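Local coordinates for particle-associated lyase (PDB 4Y9V), which probably recognises and cleaves the capsular polysaccharide of Acinetobacter baumannii, as a trimeric tailspike of bacteriophage AP22, at residues A45-Y50 with R82-N87; K52-L57 with I62-N67; E176-S181 with K186-A191; F574-D577 with L583-P586. One frame throughout, in Å; residues are numbered along the deposited sequence. Where two conformers were deposited one is given.

In the fold
The four contacts are spread along an elongated trimer subunit. Interactions 1 and 2 lie together at the N-terminal end, their centres about 7 Å apart; both use helix 47-54, and interaction 2 is nested in the loop that interaction 1 closes. Interaction 4 sits at the far end, about 103 Å from interaction 1 between centres, while interaction 3 belongs to an Ig-like domain. Chemistry follows place: interaction 1 is a partly buried salt bridge over an apolar floor, interaction 2 largely apolar, with no hydrogen bond across it, interaction 3 mostly main-chain bonding in a hairpin, and interaction 4 a buried loop held by side-chain bonds to main chain.

Interaction 1: residues A45-Y50 with R82-N87; sequences AHLDTY and REYIVN. With EDO (1,2-ethanediol), chain G; EDO (1,2-ethanediol), chain I.
Asp48 and Arg82 meet as a two-pronged salt bridge, the guanidinium arriving end-on so that each carboxylate oxygen has its own nitrogen. Arg82 NH1 gives a hydrogen bond to Asp48 OD1 at 2.8 Å, and Arg82 NH2 one to Asp48 OD2 at 2.9 Å; both are almost straight, at 175°. The two planes are 22° apart, and both donors come to the syn side of the acid. The arginine chain is extended from CG to NE, which carries its head across to the start of helix 47-54.

Each acid oxygen has a further donor. Water 1 donates to Asp48 OD1 and also to Tyr84 OH, bridging the two, while a 1,2-ethanediol, probably from the crystallisation liquor, gives a 2.7 Å bond from its O1 to Asp48 OD2. Arg82 NH1 also donates to Tyr84 OH at 2.9 Å, close to the guanidinium plane. That hydroxyl is therefore an acceptor twice over, and it bonds in turn to Lys80 O. Another ethanediol puts its O1 in the plane of the His46 ring, hydrogen-bonded to His46 ND1 at 2.7 Å.

Beneath the polar network, Leu47 CD2 lies over one face of the Tyr84 ring, 4.0 Å from its centroid, a CH-pi contact; Arg82 CB covers the opposite face. Val65 and Val79 also pack on Leu47. The ethanediol on OD2 is probably incidental; the two arginine bonds fix the rotation of the carboxylate and probably stabilise its negative charge, tying the first turn of helix 47-54 to the residue just ahead of strand 83-85.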
loop_
_atom_site.group_PDB
_atom_site.type_symbol
_atom_site.label_atom_id
_atom_site.label_comp_id
_atom_site.label_asym_id
_atom_site.label_seq_id
_atom_site.Cartn_x
_atom_site.Cartn_y
_atom_site.Cartn_z
ATOM N N ALA A 45 30.853 27.359 -16.744
ATOM C CA ALA A 45 30.330 27.770 -18.032
ATOM C C ALA A 45 28.965 28.466 -17.839
ATOM O O ALA A 45 28.090 27.961 -17.158
ATOM C CB ALA A 45 30.164 26.619 -18.977
ATOM N N HIS A 46 28.836 29.613 -18.463
ATOM C CA HIS A 46 27.619 30.414 -18.478
ATOM C C HIS A 46 27.173 30.683 -19.889
ATOM O O HIS A 46 27.964 31.032 -20.743
ATOM C CB HIS A 46 27.882 31.763 -17.801
ATOM C CG HIS A 46 28.177 31.703 -16.338
ATOM N ND1 HIS A 46 27.147 31.617 -15.430
ATOM C CD2 HIS A 46 29.326 31.709 -15.638
ATOM C CE1 HIS A 46 27.680 31.568 -14.205
ATOM N NE2 HIS A 46 29.010 31.637 -14.310
ATOM N N LEU A 47 25.852 30.651 -20.114
ATOM C CA LEU A 47 25.333 30.960 -21.435
ATOM C C LEU A 47 25.742 32.367 -21.871
ATOM O O LEU A 47 26.038 32.602 -23.033
ATOM C CB LEU A 47 23.812 30.782 -21.470
ATOM C CG LEU A 47 23.168 31.000 -22.823
ATOM C CD1 LEU A 47 23.616 29.941 -23.824
ATOM C CD2 LEU A 47 21.669 31.014 -22.698
ATOM N N ASP A 48 25.760 33.323 -20.928
ATOM C CA ASP A 48 26.008 34.714 -21.313
ATOM C C ASP A 48 27.387 34.896 -21.960
ATOM O O ASP A 48 27.516 35.747 -22.850
ATOM C CB ASP A 48 25.887 35.644 -20.111
ATOM C CG ASP A 48 24.453 36.107 -19.849
ATOM O OD1 ASP A 48 23.557 35.253 -19.813
ATOM O OD2 ASP A 48 24.272 37.311 -19.619
ATOM N N THR A 49 28.416 34.172 -21.527
ATOM C CA THR A 49 29.712 34.323 -22.166
ATOM C C THR A 49 29.670 33.846 -23.600
ATOM O O THR A 49 30.285 34.445 -24.511
ATOM C CB THR A 49 30.827 33.606 -21.369
ATOM O OG1 THR A 49 30.539 32.245 -21.317
ATOM C CG2 THR A 49 31.056 34.251 -20.030
ATOM N N TYR A 50 28.967 32.742 -23.887
ATOM C CA TYR A 50 28.757 32.249 -25.201
ATOM C C TYR A 50 27.975 33.222 -26.083
ATOM O O TYR A 50 28.304 33.433 -27.265
ATOM C CB TYR A 50 28.032 30.865 -25.216
ATOM C CG TYR A 50 29.000 29.700 -25.160
ATOM C CD1 TYR A 50 29.511 29.222 -23.968
ATOM C CD2 TYR A 50 29.369 29.069 -26.323
ATOM C CE1 TYR A 50 30.399 28.137 -23.974
ATOM C CE2 TYR A 50 30.246 27.990 -26.340
ATOM C CZ TYR A 50 30.754 27.539 -25.163
ATOM O OH TYR A 50 31.640 26.473 -25.121
ATOM N N ARG A 82 15.939 34.317 -18.355
ATOM C CA ARG A 82 15.334 35.046 -19.454
ATOM C C ARG A 82 14.454 34.037 -20.199
ATOM O O ARG A 82 14.631 32.832 -20.030
ATOM C CB ARG A 82 16.356 35.626 -20.493
ATOM C CG ARG A 82 17.465 36.494 -19.956
ATOM C CD ARG A 82 18.299 37.014 -21.124
ATOM N NE ARG A 82 19.431 37.856 -20.798
ATOM C CZ ARG A 82 20.659 37.415 -20.542
ATOM N NH1 ARG A 82 20.949 36.117 -20.504
ATOM N NH2 ARG A 82 21.625 38.289 -20.330
ATOM N N GLU A 83 13.590 34.536 -21.074
ATOM C CA GLU A 83 12.932 33.693 -22.065
ATOM C C GLU A 83 13.778 33.716 -23.343
ATOM O O GLU A 83 14.015 34.825 -23.884
ATOM C CB GLU A 83 11.511 34.110 -22.337
ATOM C CG GLU A 83 10.819 33.186 -23.310
ATOM C CD GLU A 83 9.354 33.442 -23.486
ATOM O OE1 GLU A 83 8.647 33.489 -22.455
ATOM O OE2 GLU A 83 8.853 33.541 -24.646
ATOM N N TYR A 84 14.202 32.568 -23.808
ATOM C CA TYR A 84 15.064 32.438 -24.985
ATOM C C TYR A 84 14.322 31.743 -26.105
ATOM O O TYR A 84 13.763 30.646 -25.912
ATOM C CB TYR A 84 16.283 31.603 -24.652
ATOM C CG TYR A 84 17.148 32.138 -23.545
ATOM C CD1 TYR A 84 18.116 33.094 -23.786
ATOM C CD2 TYR A 84 17.012 31.690 -22.235
ATOM C CE1 TYR A 84 18.924 33.583 -22.779
ATOM C CE2 TYR A 84 17.802 32.172 -21.220
ATOM C CZ TYR A 84 18.769 33.108 -21.477
ATOM O OH TYR A 84 19.592 33.607 -20.507
ATOM N N ILE A 85 14.408 32.296 -27.318
ATOM C CA ILE A 85 13.933 31.632 -28.522
ATOM C C ILE A 85 14.863 30.466 -28.867
ATOM O O ILE A 85 16.084 30.645 -28.940
ATOM C CB ILE A 85 13.878 32.638 -29.670
ATOM C CG1 ILE A 85 12.843 33.712 -29.387
ATOM C CG2 ILE A 85 13.640 31.947 -30.994
ATOM C CD1 ILE A 85 12.883 34.896 -30.349
ATOM N N VAL A 86 14.280 29.278 -29.106
ATOM C CA VAL A 86 15.011 28.106 -29.543
ATOM C C VAL A 86 14.193 27.455 -30.670
ATOM O O VAL A 86 13.318 26.629 -30.430
ATOM C CB VAL A 86 15.278 27.087 -28.424
ATOM C CG1 VAL A 86 16.088 25.924 -28.949
ATOM C CG2 VAL A 86 15.951 27.747 -27.225
ATOM N N ASN A 87 14.469 27.850 -31.933
ATOM C CA ASN A 87 13.670 27.350 -33.031
ATOM C C ASN A 87 14.076 25.981 -33.547
ATOM O O ASN A 87 13.307 25.357 -34.280
ATOM C CB ASN A 87 13.636 28.383 -34.166
ATOM C CG ASN A 87 12.779 29.599 -33.796
ATOM O OD1 ASN A 87 13.129 30.677 -34.293
ATOM N ND2 ASN A 87 11.728 29.375 -33.085
HETATM C C1 EDO G . 24.092 32.829 -14.937
HETATM O O1 EDO G . 24.558 32.178 -16.052
HETATM C C2 EDO G . 23.200 31.951 -14.024
HETATM O O2 EDO G . 23.929 30.958 -13.361
HETATM C C1 EDO I . 26.916 39.493 -19.854
HETATM O O1 EDO I . 26.264 38.955 -18.753
HETATM C C2 EDO I . 26.427 40.798 -20.435
HETATM O O2 EDO I . 25.037 40.660 -20.852
HETATM O O HOH W 1 22.210 32.972 -19.678
#

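Interaction 2: residues K52-L57 with I62-N67; sequences KKMNIL and ISTVLN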
loop_
_atom_site.group_PDB
_atom_site.type_symbol
_atom_site.label_atom_id
_atom_site.label_comp_id
_atom_site.label_asym_id
_atom_site.label_seq_id
_atom_site.Cartn_x
_atom_site.Cartn_y
_atom_site.Cartn_z
ATOM N N LYS A 52 27.860 36.465 -25.832
ATOM C CA LYS A 52 28.767 37.543 -26.194
ATOM C C LYS A 52 29.741 37.084 -27.253
ATOM O O LYS A 52 29.939 37.756 -28.295
ATOM C CB LYS A 52 29.560 38.067 -25.000
ATOM C CG LYS A 52 30.532 39.208 -25.379
ATOM C CD LYS A 52 29.819 40.534 -25.483
ATOM C CE LYS A 52 30.725 41.622 -25.975
ATOM N NZ LYS A 52 31.216 41.399 -27.369
ATOM N N LYS A 53 30.398 35.964 -27.046
ATOM C CA LYS A 53 31.498 35.573 -27.927
ATOM C C LYS A 53 30.979 35.257 -29.318
ATOM O O LYS A 53 31.660 35.535 -30.319
ATOM C CB LYS A 53 32.292 34.415 -27.311
ATOM C CG LYS A 53 33.578 34.121 -28.009
ATOM C CD LYS A 53 34.498 35.316 -28.143
ATOM C CE LYS A 53 35.931 34.910 -28.482
ATOM N NZ LYS A 53 36.728 36.125 -28.894
ATOM N N MET A 54 29.801 34.654 -29.417
ATOM C CA MET A 54 29.183 34.312 -30.665
ATOM C C MET A 54 28.388 35.467 -31.296
ATOM O O MET A 54 27.839 35.336 -32.385
ATOM C CB MET A 54 28.285 33.079 -30.502
ATOM C CG MET A 54 29.083 31.844 -30.154
ATOM S SD MET A 54 28.084 30.358 -29.938
ATOM C CE MET A 54 27.458 30.135 -31.596
ATOM N N ASN A 55 28.327 36.590 -30.594
ATOM C CA ASN A 55 27.592 37.776 -31.025
ATOM C C ASN A 55 26.145 37.456 -31.378
ATOM O O ASN A 55 25.642 37.820 -32.450
ATOM C CB ASN A 55 28.309 38.495 -32.154
ATOM C CG ASN A 55 27.710 39.853 -32.448
ATOM O OD1 ASN A 55 27.104 40.496 -31.563
ATOM N ND2 ASN A 55 27.828 40.201 -33.744
ATOM N N ILE A 56 25.486 36.790 -30.446
ATOM C CA ILE A 56 24.071 36.473 -30.510
ATOM C C ILE A 56 23.388 37.188 -29.361
ATOM O O ILE A 56 23.793 37.027 -28.190
ATOM C CB ILE A 56 23.814 34.945 -30.472
ATOM C CG1 ILE A 56 24.458 34.232 -31.606
ATOM C CG2 ILE A 56 22.307 34.672 -30.356
ATOM C CD1 ILE A 56 23.913 34.511 -32.948
ATOM N N LEU A 57 22.401 38.030 -29.636
ATOM C CA LEU A 57 21.696 38.739 -28.581
ATOM C C LEU A 57 20.804 37.761 -27.818
ATOM O O LEU A 57 20.237 36.843 -28.394
ATOM C CB LEU A 57 20.846 39.872 -29.110
ATOM C CG LEU A 57 21.545 40.869 -30.017
ATOM C CD1 LEU A 57 20.538 41.969 -30.372
ATOM C CD2 LEU A 57 22.764 41.439 -29.341
ATOM N N ILE A 62 18.674 31.281 -30.024
ATOM C CA ILE A 62 19.909 30.815 -29.440
ATOM C C ILE A 62 20.245 29.372 -29.826
ATOM O O ILE A 62 21.183 28.808 -29.276
ATOM C CB ILE A 62 19.932 30.985 -27.906
ATOM C CG1 ILE A 62 18.980 30.012 -27.200
ATOM C CG2 ILE A 62 19.707 32.433 -27.506
ATOM C CD1 ILE A 62 19.251 29.863 -25.714
ATOM N N SER A 63 19.528 28.811 -30.803
ATOM C CA SER A 63 19.812 27.429 -31.218
ATOM C C SER A 63 21.289 27.192 -31.544
ATOM O O SER A 63 21.864 26.179 -31.114
ATOM C CB SER A 63 18.991 27.081 -32.433
ATOM O OG SER A 63 17.592 27.078 -32.134
ATOM N N THR A 64 21.900 28.084 -32.304
ATOM C CA THR A 64 23.293 27.870 -32.673
ATOM C C THR A 64 24.181 27.924 -31.450
ATOM O O THR A 64 25.270 27.280 -31.430
ATOM C CB THR A 64 23.825 28.864 -33.716
ATOM O OG1 THR A 64 23.772 30.186 -33.204
ATOM C CG2 THR A 64 23.115 28.721 -35.040
ATOM N N VAL A 65 23.822 28.684 -30.433
ATOM C CA VAL A 65 24.598 28.824 -29.217
ATOM C C VAL A 65 24.511 27.546 -28.394
ATOM O O VAL A 65 25.532 27.023 -27.960
ATOM C CB VAL A 65 24.149 30.070 -28.414
ATOM C CG1 VAL A 65 25.052 30.249 -27.220
ATOM C CG2 VAL A 65 24.176 31.300 -29.301
ATOM N N LEU A 66 23.288 27.043 -28.168
ATOM C CA LEU A 66 23.156 25.753 -27.459
ATOM C C LEU A 66 23.897 24.640 -28.183
ATOM O O LEU A 66 24.578 23.826 -27.571
ATOM C CB LEU A 66 21.683 25.400 -27.278
ATOM C CG LEU A 66 20.893 26.355 -26.356
ATOM C CD1 LEU A 66 19.447 25.900 -26.333
ATOM C CD2 LEU A 66 21.431 26.396 -24.943
ATOM N N ASN A 67 23.768 24.613 -29.521
ATOM C CA ASN A 67 24.497 23.589 -30.287
ATOM C C ASN A 67 26.010 23.759 -30.121
ATOM O O ASN A 67 26.730 22.767 -30.040
ATOM C CB ASN A 67 24.074 23.613 -31.736
ATOM C CG ASN A 67 22.760 22.878 -32.000
ATOM O OD1 ASN A 67 22.474 21.900 -31.260
ATOM N ND2 ASN A 67 21.976 23.299 -32.938
#
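Ile62, the N-cap residue of helix 63-71, opens the contact lightly: its CG2 stands 4.5 Å from Ile56 CG2. The rest of its side chain runs on to Leu47 and Leu51 of helix 47-54 and to Val86. Thr64, two residues on, meets the tip of Met54. The methyl CE of Met54 lies 3.6 Å from Thr64 O and 4.0 Å from Thr64 OG1, a position reached because the methionine chain, extended through SD, bends at its last torsion (chi3 65°).

Val65 buries more than Ile62 or Thr64 and meets both Met54 and Ile56. Its CG2 packs on the flank of Ile56, 3.7 Å from Ile56 CG1, the two side chains sliding past each other in opposite directions. Met54 SD lies equally far, 4.1 Å, from Val65 CG1 and Val65 CG2, and 3.9 Å from Val65 CA. The valine thus fits between the last turn of helix 47-54 and Ile56, which follows the Schellman motif at Asn55. No hydrogen bond crosses between the segments, so the packing on the first turn of helix 63-71 relies on van der Waals contact, mainly of aliphatic groups and the thioether, with the methionine methyl also against Thr64 oxygens.

Interaction 3: residues E176-S181 with K186-A191; sequences EVASVS and KFFGRA
Phe188 lays one face of its ring against the methyl of Ala178: the CB is 3.6 Å from the ring centroid and 16° off the normal, a CH-pi contact displaced toward the rim. The Glu176 side chain passes the ring obliquely, its carboxylate steeply turned, 79° from the ring plane; Glu176 OE2 is 3.9 Å from Phe188 CD2 and hydrogen-bonded to Asn296 of the third subunit. At the edge of the other ring, that of Phe187, Ala191 N lies in plane.

These side chains flank the hairpin of strands 172-181 and 184-187 in the Ig-like domain, which carries a classic beta bulge. Ala178 and Ser179 both face Lys186, and both of their N-H groups bond Lys186 O, Ala178 N at 2.8 Å and Ser179 N at 3.2 Å, from the same face of its carbonyl plane. Lys186 N returns a bond to Ser179 O at 2.9 Å. Past the bulge, Phe188 N reaches Glu176 O at 3.0 Å, nearly along the C=O axis. Ser179 OG packs on Lys186 CB at 3.4 Å. The lysine, fully extended, carries NZ to a salt bridge with Glu328 of the third subunit. Water 2 links Glu176 N to Phe188 O.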
loop_
_atom_site.group_PDB
_atom_site.type_symbol
_atom_site.label_atom_id
_atom_site.label_comp_id
_atom_site.label_asym_id
_atom_site.label_seq_id
_atom_site.Cartn_x
_atom_site.Cartn_y
_atom_site.Cartn_z
ATOM N N GLU A 176 20.340 -6.372 -17.349
ATOM C CA GLU A 176 21.714 -6.032 -16.976
ATOM C C GLU A 176 22.515 -7.318 -16.802
ATOM O O GLU A 176 22.092 -8.259 -16.147
ATOM C CB GLU A 176 21.770 -5.196 -15.702
ATOM C CG GLU A 176 23.203 -4.843 -15.328
ATOM C CD GLU A 176 23.286 -3.874 -14.181
ATOM O OE1 GLU A 176 23.042 -2.698 -14.448
ATOM O OE2 GLU A 176 23.584 -4.293 -13.077
ATOM N N VAL A 177 23.701 -7.332 -17.423
ATOM C CA VAL A 177 24.545 -8.511 -17.415
ATOM C C VAL A 177 25.207 -8.706 -16.050
ATOM O O VAL A 177 25.855 -7.804 -15.519
ATOM C CB VAL A 177 25.609 -8.383 -18.512
ATOM C CG1 VAL A 177 26.565 -9.573 -18.480
ATOM C CG2 VAL A 177 24.945 -8.271 -19.862
ATOM N N ALA A 178 25.074 -9.921 -15.520
ATOM C CA ALA A 178 25.734 -10.363 -14.303
ATOM C C ALA A 178 27.083 -11.025 -14.575
ATOM O O ALA A 178 28.028 -10.855 -13.809
ATOM C CB ALA A 178 24.834 -11.288 -13.518
ATOM N N SER A 179 27.196 -11.834 -15.632
ATOM C CA SER A 179 28.453 -12.483 -15.966
ATOM C C SER A 179 28.365 -12.976 -17.404
ATOM O O SER A 179 27.286 -13.187 -17.941
ATOM C CB SER A 179 28.806 -13.598 -15.019
ATOM O OG SER A 179 27.867 -14.666 -15.141
ATOM N N VAL A 180 29.557 -13.175 -17.988
ATOM C CA VAL A 180 29.701 -13.754 -19.318
ATOM C C VAL A 180 30.687 -14.928 -19.216
ATOM O O VAL A 180 31.771 -14.731 -18.676
ATOM C CB VAL A 180 30.208 -12.740 -20.320
ATOM C CG1 VAL A 180 30.313 -13.326 -21.727
ATOM C CG2 VAL A 180 29.323 -11.517 -20.372
ATOM N N SER A 181 30.320 -16.067 -19.746
ATOM C CA SER A 181 31.185 -17.250 -19.787
ATOM C C SER A 181 31.039 -17.827 -21.195
ATOM O O SER A 181 29.996 -18.361 -21.537
ATOM C CB SER A 181 30.759 -18.270 -18.752
ATOM O OG SER A 181 31.619 -19.398 -18.769
ATOM N N LYS A 186 24.729 -14.493 -18.277
ATOM C CA LYS A 186 23.848 -14.549 -17.106
ATOM C C LYS A 186 23.418 -13.131 -16.815
ATOM O O LYS A 186 24.281 -12.214 -16.840
ATOM C CB LYS A 186 24.590 -15.175 -15.927
ATOM C CG LYS A 186 23.697 -15.465 -14.735
ATOM C CD LYS A 186 24.402 -16.235 -13.633
ATOM C CE LYS A 186 23.450 -16.670 -12.527
ATOM N NZ LYS A 186 24.116 -17.419 -11.456
ATOM N N PHE A 187 22.139 -12.911 -16.562
ATOM C CA PHE A 187 21.620 -11.569 -16.301
ATOM C C PHE A 187 20.929 -11.562 -14.943
ATOM O O PHE A 187 20.531 -12.584 -14.411
ATOM C CB PHE A 187 20.703 -11.077 -17.438
ATOM C CG PHE A 187 19.433 -11.885 -17.636
ATOM C CD1 PHE A 187 19.386 -12.981 -18.466
ATOM C CD2 PHE A 187 18.266 -11.515 -16.962
ATOM C CE1 PHE A 187 18.207 -13.689 -18.651
ATOM C CE2 PHE A 187 17.109 -12.201 -17.136
ATOM C CZ PHE A 187 17.081 -13.298 -17.973
ATOM N N PHE A 188 20.777 -10.355 -14.386
ATOM C CA PHE A 188 20.110 -10.196 -13.115
ATOM C C PHE A 188 18.598 -10.309 -13.277
ATOM O O PHE A 188 17.987 -9.723 -14.192
ATOM C CB PHE A 188 20.477 -8.847 -12.494
ATOM C CG PHE A 188 21.882 -8.839 -11.952
ATOM C CD1 PHE A 188 22.192 -9.494 -10.786
ATOM C CD2 PHE A 188 22.902 -8.152 -12.612
ATOM C CE1 PHE A 188 23.484 -9.472 -10.264
ATOM C CE2 PHE A 188 24.183 -8.129 -12.106
ATOM C CZ PHE A 188 24.472 -8.777 -10.909
ATOM N N GLY A 189 17.966 -11.023 -12.375
ATOM C CA GLY A 189 16.517 -11.188 -12.429
ATOM C C GLY A 189 16.121 -12.386 -13.253
ATOM O O GLY A 189 16.895 -13.294 -13.490
ATOM N N ARG A 190 14.832 -12.383 -13.651
ATOM C CA ARG A 190 14.269 -13.508 -14.356
ATOM C C ARG A 190 13.547 -12.980 -15.587
ATOM O O ARG A 190 12.992 -11.865 -15.607
ATOM C CB ARG A 190 13.292 -14.346 -13.473
ATOM C CG ARG A 190 13.933 -14.855 -12.194
ATOM C CD ARG A 190 15.018 -15.918 -12.482
ATOM N NE ARG A 190 15.624 -16.418 -11.238
ATOM C CZ ARG A 190 16.641 -15.837 -10.588
ATOM N NH1 ARG A 190 17.213 -14.754 -11.066
ATOM N NH2 ARG A 190 17.064 -16.357 -9.456
ATOM N N ALA A 191 13.546 -13.774 -16.651
ATOM C CA ALA A 191 12.925 -13.339 -17.904
ATOM C C ALA A 191 11.439 -13.047 -17.697
ATOM O O ALA A 191 10.718 -13.798 -17.046
ATOM C CB ALA A 191 13.054 -14.468 -18.921
HETATM O O HOH W 2 18.429 -7.615 -15.567
#

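Interaction 4: residues F574-D577 with L583-P586; sequences FNED and LRTP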
loop_
_atom_site.group_PDB
_atom_site.type_symbol
_atom_site.label_atom_id
_atom_site.label_comp_id
_atom_site.label_asym_id
_atom_site.label_seq_id
_atom_site.Cartn_x
_atom_site.Cartn_y
_atom_site.Cartn_z
ATOM N N PHE A 574 -43.988 -31.022 21.189
ATOM C CA PHE A 574 -44.737 -31.477 20.041
ATOM C C PHE A 574 -45.653 -32.678 20.326
ATOM O O PHE A 574 -46.258 -33.195 19.393
ATOM C CB PHE A 574 -43.812 -31.828 18.860
ATOM C CG PHE A 574 -43.141 -30.590 18.266
ATOM C CD1 PHE A 574 -43.880 -29.594 17.669
ATOM C CD2 PHE A 574 -41.753 -30.450 18.303
ATOM C CE1 PHE A 574 -43.284 -28.479 17.103
ATOM C CE2 PHE A 574 -41.157 -29.320 17.763
ATOM C CZ PHE A 574 -41.903 -28.355 17.149
ATOM N N ASN A 575 -45.760 -33.075 21.601
ATOM C CA ASN A 575 -46.606 -34.212 21.959
ATOM C C ASN A 575 -47.498 -33.871 23.137
ATOM O O ASN A 575 -47.042 -33.429 24.181
ATOM C CB ASN A 575 -45.731 -35.447 22.343
ATOM C CG ASN A 575 -45.055 -35.950 21.105
ATOM O OD1 ASN A 575 -45.653 -36.677 20.292
ATOM N ND2 ASN A 575 -43.829 -35.485 20.854
ATOM N N GLU A 576 -48.790 -34.196 22.921
ATOM C CA GLU A 576 -49.827 -33.991 23.948
ATOM C C GLU A 576 -49.650 -34.958 25.118
ATOM O O GLU A 576 -49.961 -34.602 26.262
ATOM C CB GLU A 576 -51.192 -34.221 23.295
ATOM C CG GLU A 576 -51.499 -33.124 22.253
ATOM C CD GLU A 576 -50.819 -33.237 20.887
ATOM O OE1 GLU A 576 -50.418 -34.340 20.489
ATOM O OE2 GLU A 576 -50.720 -32.245 20.203
ATOM N N ASP A 577 -49.098 -36.139 24.853
ATOM C CA ASP A 577 -48.865 -37.162 25.863
ATOM C C ASP A 577 -47.639 -37.908 25.404
ATOM O O ASP A 577 -47.648 -38.617 24.420
ATOM C CB ASP A 577 -50.044 -38.127 25.950
ATOM C CG ASP A 577 -49.896 -39.178 27.011
ATOM O OD1 ASP A 577 -48.778 -39.423 27.479
ATOM O OD2 ASP A 577 -50.930 -39.780 27.350
ATOM N N LEU A 583 -43.930 -40.850 18.721
ATOM C CA LEU A 583 -43.871 -39.454 19.134
ATOM C C LEU A 583 -43.735 -38.582 17.881
ATOM O O LEU A 583 -42.973 -38.891 16.973
ATOM C CB LEU A 583 -42.677 -39.231 20.021
ATOM C CG LEU A 583 -42.776 -39.938 21.385
ATOM C CD1 LEU A 583 -41.415 -40.297 21.904
ATOM C CD2 LEU A 583 -43.630 -39.127 22.357
ATOM N N ARG A 584 -44.508 -37.478 17.867
ATOM C CA ARG A 584 -44.421 -36.494 16.800
ATOM C C ARG A 584 -43.076 -35.749 16.870
ATOM O O ARG A 584 -42.691 -35.295 17.936
ATOM C CB ARG A 584 -45.564 -35.503 16.968
ATOM C CG ARG A 584 -45.660 -34.472 15.846
ATOM C CD ARG A 584 -46.844 -33.574 16.010
ATOM N NE ARG A 584 -48.147 -34.231 15.905
ATOM C CZ ARG A 584 -48.911 -34.624 16.929
ATOM N NH1 ARG A 584 -48.514 -34.540 18.210
ATOM N NH2 ARG A 584 -50.090 -35.155 16.669
ATOM N N THR A 585 -42.453 -35.632 15.685
ATOM C CA THR A 585 -41.211 -34.848 15.591
ATOM C C THR A 585 -41.275 -34.014 14.314
ATOM O O THR A 585 -41.986 -34.358 13.357
ATOM C CB THR A 585 -39.924 -35.654 15.625
ATOM O OG1 THR A 585 -39.883 -36.277 14.364
ATOM C CG2 THR A 585 -39.882 -36.724 16.697
ATOM N N PRO A 586 -40.543 -32.892 14.287
ATOM C CA PRO A 586 -40.562 -32.009 13.119
ATOM C C PRO A 586 -39.406 -32.291 12.167
ATOM O O PRO A 586 -38.277 -31.854 12.401
ATOM C CB PRO A 586 -40.372 -30.648 13.786
ATOM C CG PRO A 586 -39.484 -30.913 14.958
ATOM C CD PRO A 586 -39.933 -32.243 15.454
HETATM O O HOH W 3 -51.311 -36.384 18.999
#
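Asn575 and Arg584 clasp two arms of the long loop between strands 555-561 and 586-594, in the C-terminal Ig-like domain. The amide of Asn575 bonds the main chain of Arg584 at both ends, much as a neighbouring strand would. Arg584 N donates to Asn575 OD1 at 2.8 Å, in the amide plane and on a lone pair, and Asn575 ND2 donates to Arg584 O at 3.1 Å. The same ND2 also bonds to Ala571 O.

The arginine head makes a carbonyl bond and a salt bridge. Arg584 is bent at chi3 (-65°), which folds the guanidinium back over the first arm, and NH1 there serves two acceptors: Phe574 O at 2.9 Å, lying in the guanidinium plane, and Glu576 OE1 at 3.0 Å in the salt bridge. The carboxylate stands nearly upright to the guanidinium, their planes 80° apart. Glu576 OE2 turns to Thr610, while Arg584 NE and NH2 go to the carbonyls of Lys606 and Lys607, so the buried arginine also ties in the loop after strand 597-604.

Van der Waals contacts lie at the two ends. Phe574 CE2 touches Pro586 CG at 3.6 Å, the two side chains crossing at about a right angle, and Trp569 and Phe614 meet the same phenyl edge-to-face. At the other end, Leu583 CD2 packs on the Asn575 amide, 3.7 Å from Asn575 CG. Leu603 of the second subunit packs on both Phe574 and Pro586. Water 3 completes the charged group, donating to Glu576 OE1 and accepting from Arg584 NH2 at 2.9 Å.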